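Local coordinates for NAD(P)H-flavin oxidoreductase (Agrobacterium tumefaciens str. C58, PDB 2FRE) that binds flavin mononucleotide and, as a nitroreductase-family NAD(P)H-flavin oxidoreductase, probably passes electrons from a nicotinamide cofactor through the bound flavin to an acceptor, at the interface of chains A and B. Coordinates in Å, arbitrary orientation; residue numbers count along the deposited sequence, not the author numbering. Chains: chain A/B, NAD(P)H-flavin oxidoreductase.

Contact 1: the interface of chains A and B. Residues chain A 38, 41-42, 45; chain B 9-11, 13.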
loop_
_atom_site.group_PDB
_atom_site.type_symbol
_atom_site.label_atom_id
_atom_site.label_comp_id
_atom_site.label_asym_id
_atom_site.label_seq_id
_atom_site.Cartn_x
_atom_site.Cartn_y
_atom_site.Cartn_z
ATOM N N THR A 38 -6.220 -12.437 11.453
ATOM C CA THR A 38 -6.691 -12.441 10.065
ATOM C C THR A 38 -6.263 -11.162 9.339
ATOM O O THR A 38 -5.732 -11.206 8.211
ATOM C CB THR A 38 -8.226 -12.641 10.002
ATOM O OG1 THR A 38 -8.579 -13.833 10.709
ATOM C CG2 THR A 38 -8.706 -12.793 8.568
ATOM N N ASP A 41 -2.623 -11.257 8.804
ATOM C CA ASP A 41 -2.367 -12.299 7.808
ATOM C C ASP A 41 -2.569 -11.732 6.395
ATOM O O ASP A 41 -1.717 -11.880 5.528
ATOM C CB ASP A 41 -3.290 -13.514 8.053
ATOM C CG ASP A 41 -2.819 -14.765 7.355
ATOM O OD1 ASP A 41 -1.718 -14.774 6.753
ATOM O OD2 ASP A 41 -3.546 -15.765 7.429
ATOM N N ALA A 42 -3.667 -11.017 6.181
ATOM C CA ALA A 42 -3.898 -10.358 4.889
ATOM C C ALA A 42 -2.783 -9.359 4.541
ATOM O O ALA A 42 -2.277 -9.328 3.401
ATOM C CB ALA A 42 -5.284 -9.675 4.879
ATOM N N TRP A 45 0.395 -10.926 3.243
ATOM C CA TRP A 45 0.272 -11.429 1.867
ATOM C C TRP A 45 0.541 -10.376 0.782
ATOM O O TRP A 45 0.407 -10.659 -0.418
ATOM C CB TRP A 45 -1.089 -12.109 1.639
ATOM C CG TRP A 45 -1.059 -13.503 2.050
ATOM C CD1 TRP A 45 -1.604 -14.050 3.173
ATOM C CD2 TRP A 45 -0.412 -14.563 1.358
ATOM N NE1 TRP A 45 -1.344 -15.392 3.219
ATOM C CE2 TRP A 45 -0.605 -15.734 2.116
ATOM C CE3 TRP A 45 0.309 -14.640 0.158
ATOM C CZ2 TRP A 45 -0.098 -16.964 1.720
ATOM C CZ3 TRP A 45 0.824 -15.866 -0.227
ATOM C CH2 TRP A 45 0.610 -17.009 0.549
ATOM N N SER B 9 -3.484 -19.868 3.542
ATOM C CA SER B 9 -3.332 -18.911 4.633
ATOM C C SER B 9 -3.464 -19.598 5.987
ATOM O O SER B 9 -4.093 -20.647 6.095
ATOM C CB SER B 9 -4.386 -17.809 4.541
ATOM O OG SER B 9 -5.641 -18.280 5.036
ATOM N N GLU B 10 -2.892 -18.990 7.020
ATOM C CA GLU B 10 -3.003 -19.518 8.375
ATOM C C GLU B 10 -4.345 -19.126 8.994
ATOM O O GLU B 10 -4.904 -19.861 9.807
ATOM C CB GLU B 10 -1.860 -18.993 9.244
ATOM C CG GLU B 10 -0.483 -19.535 8.862
ATOM C CD GLU B 10 0.665 -18.754 9.506
ATOM O OE1 GLU B 10 1.009 -19.019 10.683
ATOM O OE2 GLU B 10 1.247 -17.894 8.827
ATOM N N TYR B 11 -4.847 -17.954 8.618
ATOM C CA TYR B 11 -6.087 -17.407 9.171
ATOM C C TYR B 11 -7.076 -17.149 8.052
ATOM O O TYR B 11 -6.675 -17.103 6.898
ATOM C CB TYR B 11 -5.764 -16.150 9.986
ATOM C CG TYR B 11 -4.840 -16.483 11.137
ATOM C CD1 TYR B 11 -5.347 -16.940 12.351
ATOM C CD2 TYR B 11 -3.463 -16.384 10.997
ATOM C CE1 TYR B 11 -4.505 -17.267 13.398
ATOM C CE2 TYR B 11 -2.619 -16.706 12.029
ATOM C CZ TYR B 11 -3.142 -17.151 13.230
ATOM O OH TYR B 11 -2.295 -17.487 14.267
ATOM N N VAL B 13 -8.395 -15.331 5.845
ATOM C CA VAL B 13 -8.345 -14.098 5.050
ATOM C C VAL B 13 -9.342 -14.198 3.883
ATOM O O VAL B 13 -9.696 -15.303 3.425
ATOM C CB VAL B 13 -6.906 -13.763 4.498
ATOM C CG1 VAL B 13 -5.876 -13.634 5.609
ATOM C CG2 VAL B 13 -6.423 -14.780 3.449
HETATM O O HOH W 1 -0.712 -17.106 6.271
#

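Contact 2: the interface of chains A and B. Residues chain A 58, 66, 69-70, 146-147; chain B 193-194.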
loop_
_atom_site.group_PDB
_atom_site.type_symbol
_atom_site.label_atom_id
_atom_site.label_comp_id
_atom_site.label_asym_id
_atom_site.label_seq_id
_atom_site.Cartn_x
_atom_site.Cartn_y
_atom_site.Cartn_z
ATOM N N VAL A 58 3.970 -4.623 15.401
ATOM C CA VAL A 58 3.977 -4.793 16.856
ATOM C C VAL A 58 2.630 -4.268 17.361
ATOM O O VAL A 58 2.280 -3.112 17.142
ATOM C CB VAL A 58 5.175 -4.079 17.493
ATOM C CG1 VAL A 58 5.236 -4.318 18.988
ATOM C CG2 VAL A 58 6.467 -4.583 16.825
ATOM N N ASP A 66 0.066 -3.928 28.259
ATOM C CA ASP A 66 0.811 -2.820 27.643
ATOM C C ASP A 66 -0.009 -1.816 26.845
ATOM O O ASP A 66 0.559 -0.959 26.183
ATOM C CB ASP A 66 1.897 -3.365 26.735
ATOM C CG ASP A 66 2.954 -4.102 27.496
ATOM O OD1 ASP A 66 3.469 -3.582 28.525
ATOM O OD2 ASP A 66 3.265 -5.210 27.043
ATOM N N LEU A 69 0.955 1.845 27.453
ATOM C CA LEU A 69 2.209 2.179 26.809
ATOM C C LEU A 69 1.978 2.484 25.333
ATOM O O LEU A 69 2.516 3.459 24.804
ATOM C CB LEU A 69 3.217 1.050 26.970
ATOM C CG LEU A 69 4.496 1.178 26.126
ATOM C CD1 LEU A 69 5.328 2.422 26.515
ATOM C CD2 LEU A 69 5.291 -0.089 26.297
ATOM N N PHE A 70 1.202 1.642 24.662
ATOM C CA PHE A 70 0.898 1.865 23.251
ATOM C C PHE A 70 0.160 3.189 23.053
ATOM O O PHE A 70 0.444 3.914 22.119
ATOM C CB PHE A 70 0.092 0.696 22.671
ATOM C CG PHE A 70 0.942 -0.454 22.216
ATOM C CD1 PHE A 70 1.735 -1.154 23.109
ATOM C CD2 PHE A 70 0.952 -0.842 20.874
ATOM C CE1 PHE A 70 2.552 -2.231 22.673
ATOM C CE2 PHE A 70 1.758 -1.918 20.445
ATOM C CZ PHE A 70 2.546 -2.598 21.331
ATOM N N LYS A 146 11.110 1.789 23.493
ATOM C CA LYS A 146 10.181 1.091 24.389
ATOM C C LYS A 146 9.708 -0.264 23.857
ATOM O O LYS A 146 9.359 -1.143 24.649
ATOM C CB LYS A 146 8.960 1.967 24.708
ATOM C CG LYS A 146 9.254 3.205 25.535
ATOM C CD LYS A 146 9.508 2.905 27.019
ATOM C CE LYS A 146 9.386 4.194 27.854
ATOM N NZ LYS A 146 9.972 4.118 29.221
ATOM N N LEU A 147 9.664 -0.432 22.536
ATOM C CA LEU A 147 9.172 -1.682 21.942
ATOM C C LEU A 147 10.297 -2.574 21.418
ATOM O O LEU A 147 10.035 -3.575 20.750
ATOM C CB LEU A 147 8.138 -1.405 20.832
ATOM C CG LEU A 147 6.906 -0.583 21.272
ATOM C CD1 LEU A 147 5.894 -0.524 20.187
ATOM C CD2 LEU A 147 6.240 -1.131 22.560
ATOM N N GLY B 193 2.873 -6.998 21.703
ATOM C CA GLY B 193 3.433 -6.322 22.880
ATOM C C GLY B 193 4.792 -5.671 22.654
ATOM O O GLY B 193 4.997 -4.517 23.016
ATOM N N ARG B 194 5.726 -6.423 22.076
ATOM C CA ARG B 194 7.096 -5.954 21.854
ATOM C C ARG B 194 7.633 -6.590 20.591
ATOM O O ARG B 194 7.199 -7.678 20.213
ATOM C CB ARG B 194 8.002 -6.376 23.011
ATOM C CG ARG B 194 7.655 -5.781 24.362
ATOM C CD ARG B 194 8.047 -4.318 24.466
ATOM N NE ARG B 194 8.006 -3.867 25.859
ATOM C CZ ARG B 194 6.896 -3.512 26.508
ATOM N NH1 ARG B 194 5.712 -3.542 25.896
ATOM N NH2 ARG B 194 6.963 -3.126 27.777
#

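Contact 1: the interface of chains A and B
A:Asp41 reaches from helix 33-44 across to the N-terminal loop of chain B, and its carboxylate carries the polar part of the contact. OD2 accepts a hydrogen bond from the backbone N of B:Tyr11 at 2.8 Å, met nearly along the C-O axis of the acceptor, with an angle of 148° at the hydrogen. With CG anti to the backbone N (chi1 -163°), the side chain leaves the helix surface towards the loop. Aspartate suits this place: it is short enough to sit close to the helix, yet its two oxygens serve two successive backbone nitrogens, one directly and one through water.

The other oxygen, OD1, works through water 1, which lies 2.6 Å from it and 3.0 Å from the backbone N of B:Glu10. Together the direct and the water-mediated bond should limit rotation of the carboxylate. The acid of B:Glu10 stands nearby, with OE2 4.8 Å from OD1 of A:Asp41; this like-charge pairing might be eased by the intervening water, whose link to OE2 is weak.

Carbon packing surrounds the polar bonds. The B:Val13 side chain crosses that of A:Asp41 at about a right angle, its CG1 lying 3.6 Å from CB of the aspartate. CG1 also rests against the backbone N and CA of A:Ala42, where a small side chain suits a close approach to the helix. On the other flank, CG2 of A:Thr38 packs 3.8 Å from CA of B:Val13. The ring of B:Tyr11 turns an edge to the carboxylate, with OD2 of A:Asp41 in the ring plane and 3.6 Å from CD2. A:Trp45 brings the NE1 side of its indole towards CB of B:Ser9, a looser contact.

The site fastens the N-terminal loop of one subunit onto a helix of the other, a fit expected of the intertwined dimer typical of flavin-binding nitroreductases.

Contact 2: the interface of chains A and B
B:Arg194 lies between A:Asp66 on one side and A:Leu69 of helix 67-72, with the end of helix 140-146, on the other. At its root, CA lies 3.8 Å from CG1 of A:Val58 in strand 55-61, a branched side chain that offers a compact apolar surface to the backbone. CB passes the carbonyl of A:Leu147 more loosely. From CG the chain bends (chi2 -74°), directing the remaining atoms along chain A. CD then meets CA of A:Leu147 at 3.8 Å and comes near the backbone O of A:Lys146. NE of B:Arg194 lies 3.3 Å from O of A:Lys146, a proximity that should be electrostatically favourable for a cationic group.

At the guanidinium, CZ packs 3.8 Å from CD2 of A:Leu69, whose aliphatic branch crosses the arginine at about a right angle. Arginine suits this route because its CD methylene packs on A:Leu147 and its flat guanidinium lies against A:Leu69 while the tip still finds an acid. NH1 makes a salt bridge to OD2 of A:Asp66 at 3.2 Å, but no N-H of NH1 points at that oxygen, so no hydrogen bond goes with it. The carboxylate and guanidinium planes are 48° apart, without a paired, coplanar bidentate fit. NH2 of B:Arg194 lies farther off, 3.6 Å from OD1 of A:Asp66.

One N-H of B:Arg194 NH1 is given to O of B:Gly193 at 3.1 Å, and this bond folds the arginine tip back over the preceding peptide. The glycine, at a positive phi of 84°, takes a turn that comes easily to a residue without a side chain. Its O also lies in the plane of the A:Phe70 ring, at the edge, 3.4 Å from CE1.

About 23 Å separates the centres of contact 1 and contact 2, and they have no residues in common. In the copies given, chain B supplies an N-terminal loop to contact 1 and a stretch just after strand 190-192 to contact 2. Chain A is therefore gripped by segments from near both ends of its partner, first on helix 33-44 and then towards helices 67-72 and 140-146. Two-fold symmetry repeats both contacts with the chains exchanged. Such reciprocal embrace by terminal segments is consistent with a stable dimer and suggests that the dimer is the functional form.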